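Putative capsular polysaccharide biosynthesis protein (Streptococcus pneumoniae serotype 4, PDB 6EWJ) probably acts as a pyridoxal phosphate-dependent sugar aminotransferase in teichoic acid biosynthesis. Local coordinates at residues Leu147-Val151 and Arg170-Val174; Lys205-Thr209 and Gln277-Tyr281; Tyr144-Phe148 and Ser192-Phe196. All blocks are in the same frame, centred on the assembly; numbering follows the deposited sequence.

Overall arrangement
All three contacts are largely buried. Contacts 1 and 3 adjoin, with centres about 7 Å apart, and share L147 and F148 of helix 144-153. Contact 1 sets that helix against strand 172-177 of the central sheet. Contact 3 sets its first turn against the loop leading into strand 196-200. D195 joins them by its salt bridge to R170. Contact 2, across the chain's centre from contact 1, includes the predicted cofactor lysine and reaches the second subunit. Contact 1 is mainly apolar, with an arginine at its edge. Contact 3 sets the F148 ring edge against oxygens and a methyl over the Y144 face. Contact 2 has a direct hydrogen bond and a T-shaped ring pair.

Contact 1. Residues Leu147-Val151 and Arg170-Val174; sequences LFQVV and RIVIV
R170 meets the helical segment 147-151 with two parts of its side chain. Its CD lies 3.9 Å from V151 CG2. R170 NH2 comes to the edge of the F148 ring, 3.6 Å from F148 CE1. The ring and guanidinium planes are 84° apart, and F148 CD1 lies over one face of the guanidinium. R170 CG stands between the backbone N and the carbonyl carbon (chi1 53°), letting the tip fold back over its own segment. There R170 NH1 donates to I171 O at 2.9 Å, with the acceptor close to the guanidinium plane. The same nitrogen forms a salt bridge with D195, so the group is held from two directions.

I171 CB packs 3.7 Å from V151 CG1. A water joins the backbones here: it accepts from I171 N at 2.6 Å and donates to V151 O at 3.1 Å.

I173 CD1 points at the helix and meets three of its residues. It makes a CH-pi contact over the F148 ring, 4.0 Å from the centroid and 15° off the normal. The same methyl touches V151 CG1 at 3.8 Å and meets L147.

Segment 147-151 of helix 144-153 runs roughly antiparallel to residues 172-174. The helix belongs to the beta-alpha-beta crossover from the neighbouring parallel strand 129-132. Helix 118-124 flanks it at L147 and V150, while V174 meets helix 64-74 on the opposite sheet face.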
loop_
_atom_site.group_PDB
_atom_site.type_symbol
_atom_site.label_atom_id
_atom_site.label_comp_id
_atom_site.label_asym_id
_atom_site.label_seq_id
_atom_site.Cartn_x
_atom_site.Cartn_y
_atom_site.Cartn_z
ATOM N N LEU A 147 -0.391 29.065 -13.494
ATOM C CA LEU A 147 -1.225 27.825 -13.576
ATOM C C LEU A 147 -2.721 28.085 -13.349
ATOM O O LEU A 147 -3.540 27.657 -14.142
ATOM C CB LEU A 147 -0.724 26.784 -12.583
ATOM C CG LEU A 147 0.517 26.051 -13.047
ATOM C CD1 LEU A 147 1.312 25.423 -11.894
ATOM C CD2 LEU A 147 0.057 24.962 -14.044
ATOM N N PHE A 148 -3.064 28.824 -12.280
ATOM C CA PHE A 148 -4.488 29.147 -12.011
ATOM C C PHE A 148 -5.117 30.053 -13.092
ATOM O O PHE A 148 -6.301 29.924 -13.392
ATOM C CB PHE A 148 -4.690 29.728 -10.594
ATOM C CG PHE A 148 -4.748 28.666 -9.516
ATOM C CD1 PHE A 148 -5.863 27.839 -9.405
ATOM C CD2 PHE A 148 -3.691 28.472 -8.630
ATOM C CE1 PHE A 148 -5.916 26.830 -8.441
ATOM C CE2 PHE A 148 -3.763 27.501 -7.635
ATOM C CZ PHE A 148 -4.867 26.654 -7.560
ATOM N N GLN A 149 -4.309 30.930 -13.677
ATOM C CA GLN A 149 -4.745 31.777 -14.832
ATOM C C GLN A 149 -5.085 30.913 -16.050
ATOM O O GLN A 149 -6.107 31.119 -16.686
ATOM C CB GLN A 149 -3.647 32.786 -15.199
ATOM C CG GLN A 149 -3.451 33.891 -14.168
ATOM C CD GLN A 149 -2.196 34.762 -14.400
ATOM O OE1 GLN A 149 -1.383 34.498 -15.279
ATOM N NE2 GLN A 149 -2.034 35.795 -13.577
ATOM N N VAL A 150 -4.256 29.890 -16.313
ATOM C CA VAL A 150 -4.501 28.941 -17.426
ATOM C C VAL A 150 -5.827 28.195 -17.280
ATOM O O VAL A 150 -6.639 28.197 -18.208
ATOM C CB VAL A 150 -3.371 27.913 -17.589
ATOM C CG1 VAL A 150 -3.778 26.807 -18.548
ATOM C CG2 VAL A 150 -2.088 28.587 -18.058
ATOM N N VAL A 151 -6.060 27.582 -16.117
ATOM C CA VAL A 151 -7.294 26.788 -15.923
ATOM C C VAL A 151 -8.554 27.657 -15.994
ATOM O O VAL A 151 -9.578 27.243 -16.542
ATOM C CB VAL A 151 -7.294 25.936 -14.638
ATOM C CG1 VAL A 151 -6.106 24.976 -14.634
ATOM C CG2 VAL A 151 -7.305 26.793 -13.386
ATOM N N ARG A 170 -13.865 23.356 -13.101
ATOM C CA ARG A 170 -12.713 23.662 -13.907
ATOM C C ARG A 170 -11.699 22.516 -13.748
ATOM O O ARG A 170 -11.913 21.583 -12.951
ATOM C CB ARG A 170 -12.107 24.998 -13.452
ATOM C CG ARG A 170 -11.789 25.112 -11.952
ATOM C CD ARG A 170 -10.731 26.198 -11.706
ATOM N NE ARG A 170 -10.447 26.423 -10.280
ATOM C CZ ARG A 170 -9.597 25.711 -9.541
ATOM N NH1 ARG A 170 -8.945 24.671 -10.050
ATOM N NH2 ARG A 170 -9.407 26.024 -8.265
ATOM N N ILE A 171 -10.594 22.612 -14.473
ATOM C CA ILE A 171 -9.454 21.710 -14.291
ATOM C C ILE A 171 -8.956 21.835 -12.856
ATOM O O ILE A 171 -8.790 22.938 -12.354
ATOM C CB ILE A 171 -8.312 22.022 -15.291
ATOM C CG1 ILE A 171 -8.742 21.667 -16.717
ATOM C CG2 ILE A 171 -7.058 21.209 -14.968
ATOM C CD1 ILE A 171 -7.919 22.294 -17.818
ATOM N N VAL A 172 -8.708 20.698 -12.214
ATOM C CA VAL A 172 -8.224 20.665 -10.842
ATOM C C VAL A 172 -6.703 20.587 -10.903
ATOM O O VAL A 172 -6.135 19.787 -11.709
ATOM C CB VAL A 172 -8.864 19.493 -10.048
ATOM C CG1 VAL A 172 -8.216 19.343 -8.670
ATOM C CG2 VAL A 172 -10.372 19.690 -9.900
ATOM N N ILE A 173 -6.025 21.379 -10.055
ATOM C CA ILE A 173 -4.581 21.395 -10.044
ATOM C C ILE A 173 -4.078 20.662 -8.849
ATOM O O ILE A 173 -4.353 21.073 -7.742
ATOM C CB ILE A 173 -3.991 22.817 -10.085
ATOM C CG1 ILE A 173 -4.516 23.556 -11.317
ATOM C CG2 ILE A 173 -2.472 22.727 -10.134
ATOM C CD1 ILE A 173 -4.047 24.987 -11.431
ATOM N N VAL A 174 -3.327 19.582 -9.098
ATOM C CA VAL A 174 -2.852 18.687 -8.059
ATOM C C VAL A 174 -1.342 18.759 -8.032
ATOM O O VAL A 174 -0.667 18.278 -8.958
ATOM C CB VAL A 174 -3.271 17.245 -8.328
ATOM C CG1 VAL A 174 -2.663 16.301 -7.297
ATOM C CG2 VAL A 174 -4.793 17.156 -8.374
HETATM O O HOH W 1 -10.786 24.414 -16.340
#

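Contact 2. Residues Lys205-Thr209 and Gln277-Tyr281; sequences KNFTT and QLDRY
F207 and Q277 bring the two backbones nearest, with F207 CA 6.1 Å from Q277 CA. Segment 205-209 is irregular; it is extended at F207 and T208, beside helix 268-299. The Q277 chain bends at chi2 (-91°), turning its amide back to this loop. T208 N donates to Q277 OE1 at 2.9 Å with an angle of 161°, tilted out of the amide carbonyl plane. A water donates to the same OE1 and to N206 O. Q277 NE2 bonds to E23. Q277 CG lies 3.3 Å from T208 O, a buried oxygen with no partner in the model.

The segment begins at K205, predicted to carry pyridoxal phosphate, with none attached in this structure. Its loop follows strand 196-200 of the seven-stranded sheet, consistent with the fold type I aminotransferases of this family. K205 does not touch 277-281; N206, F207 and T208 do.

F207 lays one ring face under Q277 CB, a CH-pi contact 4.0 Å from the centroid. L278 CB stands at that ring's edge, in plane, 3.6 Å from F207 CE2. Another part of the F207 edge points at the face of Y281, a T-shaped pair with centroids 5.7 Å apart and planes at 88°. N206 CB sits at the Y281 edge, 3.2 Å from Y281 OH. Y281 OH hydrogen-bonds to L181 O, and N206 OD1 to H319. T208 packs on I36 of the second subunit.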
loop_
_atom_site.group_PDB
_atom_site.type_symbol
_atom_site.label_atom_id
_atom_site.label_comp_id
_atom_site.label_asym_id
_atom_site.label_seq_id
_atom_site.Cartn_x
_atom_site.Cartn_y
_atom_site.Cartn_z
ATOM N N LYS A 205 13.715 11.156 1.266
ATOM C CA LYS A 205 13.126 12.502 1.221
ATOM C C LYS A 205 13.545 13.367 2.434
ATOM O O LYS A 205 14.197 12.849 3.375
ATOM C CB LYS A 205 11.607 12.410 1.041
ATOM C CG LYS A 205 11.157 12.767 -0.348
ATOM C CD LYS A 205 11.670 11.766 -1.353
ATOM C CE LYS A 205 11.263 12.065 -2.746
ATOM N NZ LYS A 205 11.792 11.036 -3.660
ATOM N N ASN A 206 13.303 14.687 2.383
ATOM C CA ASN A 206 13.730 15.568 3.468
ATOM C C ASN A 206 13.151 15.148 4.819
ATOM O O ASN A 206 13.806 15.296 5.856
ATOM C CB ASN A 206 13.285 17.013 3.270
ATOM C CG ASN A 206 14.130 17.777 2.273
ATOM O OD1 ASN A 206 14.818 17.167 1.445
ATOM N ND2 ASN A 206 14.023 19.125 2.305
ATOM N N PHE A 207 11.919 14.679 4.787
ATOM C CA PHE A 207 11.126 14.252 5.972
ATOM C C PHE A 207 10.779 12.825 5.653
ATOM O O PHE A 207 10.214 12.553 4.617
ATOM C CB PHE A 207 9.878 15.171 6.027
ATOM C CG PHE A 207 8.849 14.804 7.097
ATOM C CD1 PHE A 207 7.969 13.723 6.921
ATOM C CD2 PHE A 207 8.689 15.611 8.211
ATOM C CE1 PHE A 207 6.996 13.419 7.882
ATOM C CE2 PHE A 207 7.732 15.309 9.151
ATOM C CZ PHE A 207 6.899 14.210 9.008
ATOM N N THR A 208 11.138 11.881 6.539
ATOM C CA THR A 208 10.999 10.492 6.223
ATOM C C THR A 208 10.257 9.685 7.274
ATOM O O THR A 208 10.417 9.872 8.484
ATOM C CB THR A 208 12.352 9.825 5.889
ATOM O OG1 THR A 208 12.093 8.573 5.251
ATOM C CG2 THR A 208 13.195 9.607 7.089
ATOM N N THR A 209 9.452 8.771 6.778
ATOM C CA THR A 209 8.932 7.689 7.632
ATOM C C THR A 209 9.345 6.350 7.051
ATOM O O THR A 209 8.624 5.362 7.241
ATOM C CB THR A 209 7.385 7.825 7.788
ATOM O OG1 THR A 209 6.737 7.676 6.515
ATOM C CG2 THR A 209 7.018 9.135 8.385
ATOM N N GLN A 277 10.345 13.560 13.263
ATOM C CA GLN A 277 10.863 14.252 12.085
ATOM C C GLN A 277 10.278 15.672 11.980
ATOM O O GLN A 277 11.003 16.656 11.668
ATOM C CB GLN A 277 10.572 13.460 10.816
ATOM C CG GLN A 277 11.395 12.182 10.687
ATOM C CD GLN A 277 12.711 12.367 9.951
ATOM O OE1 GLN A 277 12.719 12.730 8.778
ATOM N NE2 GLN A 277 13.811 12.107 10.615
ATOM N N LEU A 278 8.980 15.781 12.272
ATOM C CA LEU A 278 8.295 17.048 12.195
ATOM C C LEU A 278 8.819 18.029 13.276
ATOM O O LEU A 278 9.046 19.174 12.964
ATOM C CB LEU A 278 6.773 16.887 12.216
ATOM C CG LEU A 278 6.028 18.186 11.852
ATOM C CD1 LEU A 278 6.311 18.664 10.433
ATOM C CD2 LEU A 278 4.535 17.960 12.056
ATOM N N ASP A 279 9.104 17.552 14.487
ATOM C CA ASP A 279 9.774 18.389 15.534
ATOM C C ASP A 279 11.151 18.848 15.057
ATOM O O ASP A 279 11.534 20.008 15.177
ATOM C CB ASP A 279 10.003 17.591 16.810
ATOM C CG ASP A 279 8.728 17.237 17.523
ATOM O OD1 ASP A 279 7.654 17.756 17.181
ATOM O OD2 ASP A 279 8.802 16.411 18.429
ATOM N N ARG A 280 11.873 17.890 14.473
ATOM C CA ARG A 280 13.212 18.139 13.934
ATOM C C ARG A 280 13.259 18.982 12.668
ATOM O O ARG A 280 14.320 19.493 12.342
ATOM C CB ARG A 280 13.921 16.791 13.664
ATOM C CG ARG A 280 14.237 16.044 14.949
ATOM C CD ARG A 280 14.905 14.734 14.641
ATOM N NE ARG A 280 16.240 15.005 14.151
ATOM C CZ ARG A 280 16.918 14.261 13.290
ATOM N NH1 ARG A 280 16.409 13.151 12.751
ATOM N NH2 ARG A 280 18.143 14.658 12.945
ATOM N N TYR A 281 12.131 19.135 11.976
ATOM C CA TYR A 281 12.123 19.636 10.600
ATOM C C TYR A 281 12.642 21.083 10.364
ATOM O O TYR A 281 13.444 21.266 9.467
ATOM C CB TYR A 281 10.766 19.428 9.920
ATOM C CG TYR A 281 10.872 19.331 8.388
ATOM C CD1 TYR A 281 11.745 18.446 7.798
ATOM C CD2 TYR A 281 10.036 20.083 7.574
ATOM C CE1 TYR A 281 11.858 18.380 6.416
ATOM C CE2 TYR A 281 10.118 20.033 6.215
ATOM C CZ TYR A 281 11.019 19.162 5.624
ATOM O OH TYR A 281 11.096 19.094 4.278
HETATM O O HOH W 2 15.146 13.604 7.505
#

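Contact 3. Residues Tyr144-Phe148 and Ser192-Phe196; sequences YDRLF and SIADF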
loop_
_atom_site.group_PDB
_atom_site.type_symbol
_atom_site.label_atom_id
_atom_site.label_comp_id
_atom_site.label_asym_id
_atom_site.label_seq_id
_atom_site.Cartn_x
_atom_site.Cartn_y
_atom_site.Cartn_z
ATOM N N TYR A 144 2.323 29.154 -9.612
ATOM C CA TYR A 144 0.888 28.890 -9.403
ATOM C C TYR A 144 -0.014 30.022 -9.892
ATOM O O TYR A 144 -1.091 29.743 -10.392
ATOM C CB TYR A 144 0.580 28.410 -7.983
ATOM C CG TYR A 144 0.802 26.930 -7.874
ATOM C CD1 TYR A 144 2.054 26.417 -7.563
ATOM C CD2 TYR A 144 -0.233 26.029 -8.179
ATOM C CE1 TYR A 144 2.266 25.044 -7.485
ATOM C CE2 TYR A 144 -0.029 24.658 -8.126
ATOM C CZ TYR A 144 1.216 24.176 -7.776
ATOM O OH TYR A 144 1.442 22.828 -7.740
ATOM N N ASP A 145 0.421 31.280 -9.815
ATOM C CA ASP A 145 -0.375 32.339 -10.386
ATOM C C ASP A 145 -0.654 32.086 -11.862
ATOM O O ASP A 145 -1.778 32.265 -12.300
ATOM C CB ASP A 145 0.270 33.725 -10.208
ATOM C CG ASP A 145 0.248 34.200 -8.739
ATOM O OD1 ASP A 145 -0.376 33.556 -7.885
ATOM O OD2 ASP A 145 0.889 35.241 -8.473
ATOM N N ARG A 146 0.360 31.680 -12.607
ATOM C CA ARG A 146 0.172 31.373 -14.023
ATOM C C ARG A 146 -0.691 30.119 -14.229
ATOM O O ARG A 146 -1.637 30.123 -15.012
ATOM C CB ARG A 146 1.510 31.186 -14.711
ATOM C CG ARG A 146 1.415 30.928 -16.205
ATOM C CD ARG A 146 0.725 32.076 -16.962
ATOM N NE ARG A 146 0.407 31.682 -18.335
ATOM C CZ ARG A 146 1.266 31.635 -19.349
ATOM N NH1 ARG A 146 2.544 31.947 -19.190
ATOM N NH2 ARG A 146 0.829 31.244 -20.546
ATOM N N LEU A 147 -0.391 29.065 -13.494
ATOM C CA LEU A 147 -1.225 27.825 -13.576
ATOM C C LEU A 147 -2.721 28.085 -13.349
ATOM O O LEU A 147 -3.540 27.657 -14.142
ATOM C CB LEU A 147 -0.724 26.784 -12.583
ATOM C CG LEU A 147 0.517 26.051 -13.047
ATOM C CD1 LEU A 147 1.312 25.423 -11.894
ATOM C CD2 LEU A 147 0.057 24.962 -14.044
ATOM N N PHE A 148 -3.064 28.824 -12.280
ATOM C CA PHE A 148 -4.488 29.147 -12.011
ATOM C C PHE A 148 -5.117 30.053 -13.092
ATOM O O PHE A 148 -6.301 29.924 -13.392
ATOM C CB PHE A 148 -4.690 29.728 -10.594
ATOM C CG PHE A 148 -4.748 28.666 -9.516
ATOM C CD1 PHE A 148 -5.863 27.839 -9.405
ATOM C CD2 PHE A 148 -3.691 28.472 -8.630
ATOM C CE1 PHE A 148 -5.916 26.830 -8.441
ATOM C CE2 PHE A 148 -3.763 27.501 -7.635
ATOM C CZ PHE A 148 -4.867 26.654 -7.560
ATOM N N SER A 192 -0.987 24.275 0.683
ATOM C CA SER A 192 -1.999 25.335 0.673
ATOM C C SER A 192 -2.164 26.042 -0.672
ATOM O O SER A 192 -2.988 26.930 -0.789
ATOM C CB SER A 192 -1.665 26.390 1.737
ATOM O OG SER A 192 -0.545 27.182 1.380
ATOM N N ILE A 193 -1.438 25.622 -1.708
ATOM C CA ILE A 193 -1.403 26.385 -2.954
ATOM C C ILE A 193 -2.272 25.732 -4.042
ATOM O O ILE A 193 -3.138 26.371 -4.630
ATOM C CB ILE A 193 0.032 26.563 -3.411
ATOM C CG1 ILE A 193 0.865 27.190 -2.290
ATOM C CG2 ILE A 193 0.088 27.450 -4.659
ATOM C CD1 ILE A 193 2.330 26.833 -2.359
ATOM N N ALA A 194 -1.969 24.485 -4.340
ATOM C CA ALA A 194 -2.734 23.723 -5.292
ATOM C C ALA A 194 -4.067 23.343 -4.685
ATOM O O ALA A 194 -4.270 23.449 -3.476
ATOM C CB ALA A 194 -1.964 22.484 -5.686
ATOM N N ASP A 195 -4.975 22.912 -5.545
ATOM C CA ASP A 195 -6.258 22.359 -5.096
ATOM C C ASP A 195 -6.077 21.130 -4.197
ATOM O O ASP A 195 -6.652 21.019 -3.110
ATOM C CB ASP A 195 -7.138 22.052 -6.300
ATOM C CG ASP A 195 -7.488 23.279 -7.086
ATOM O OD1 ASP A 195 -7.875 24.316 -6.483
ATOM O OD2 ASP A 195 -7.411 23.227 -8.340
ATOM N N PHE A 196 -5.246 20.217 -4.635
ATOM C CA PHE A 196 -4.826 19.064 -3.828
ATOM C C PHE A 196 -3.313 18.956 -3.925
ATOM O O PHE A 196 -2.714 19.386 -4.945
ATOM C CB PHE A 196 -5.458 17.740 -4.339
ATOM C CG PHE A 196 -6.941 17.664 -4.215
ATOM C CD1 PHE A 196 -7.762 18.272 -5.156
ATOM C CD2 PHE A 196 -7.526 16.938 -3.201
ATOM C CE1 PHE A 196 -9.135 18.198 -5.050
ATOM C CE2 PHE A 196 -8.903 16.833 -3.090
ATOM C CZ PHE A 196 -9.715 17.471 -4.011
#
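Y144 takes the methyl I193 CG2 over one face of its ring, near the end that joins CB. I193 CG2 is 3.3 Å from Y144 CG, a tight approach. Because CG2 is anti to the backbone N of I193, this branch reaches the ring. L147 CD1 of the same helix covers the opposite face, 4.0 Å above the ring plane and over its centre. The ring is thus held between two methyl groups. Further along, A194 CB approaches obliquely, 3.8 Å from Y144 CE2. The hydroxyl of Y144 finds its polar partner in E136.

F148 follows one helical turn later, and its N bonds to Y144 O. Both residues therefore turn to segment 192-196. F148 uses its edge here. I193 O lies near the ring plane, 3.3 Å from F148 CE2 and 3.4 Å from F148 CZ. D195 OD1 is in the plane as well, 3.7 Å from F148 CE1, with the carboxylate turned 80° from the ring. This loop leads straight into strand 196-200, so the contact joins the first turn of helix 144-153 to the entry of a central strand.

No hydrogen bond crosses between the two segments. K218 NZ donates to I193 O; D195 OD2 takes a salt bridge from R170 NH1 and a bond from I173 N. These two partners of D195 would probably favour the ionised carboxylate. The slightly positive C-H edge of F148 probably gains a weak electrostatic attraction from facing a carbonyl oxygen and a carboxylate oxygen.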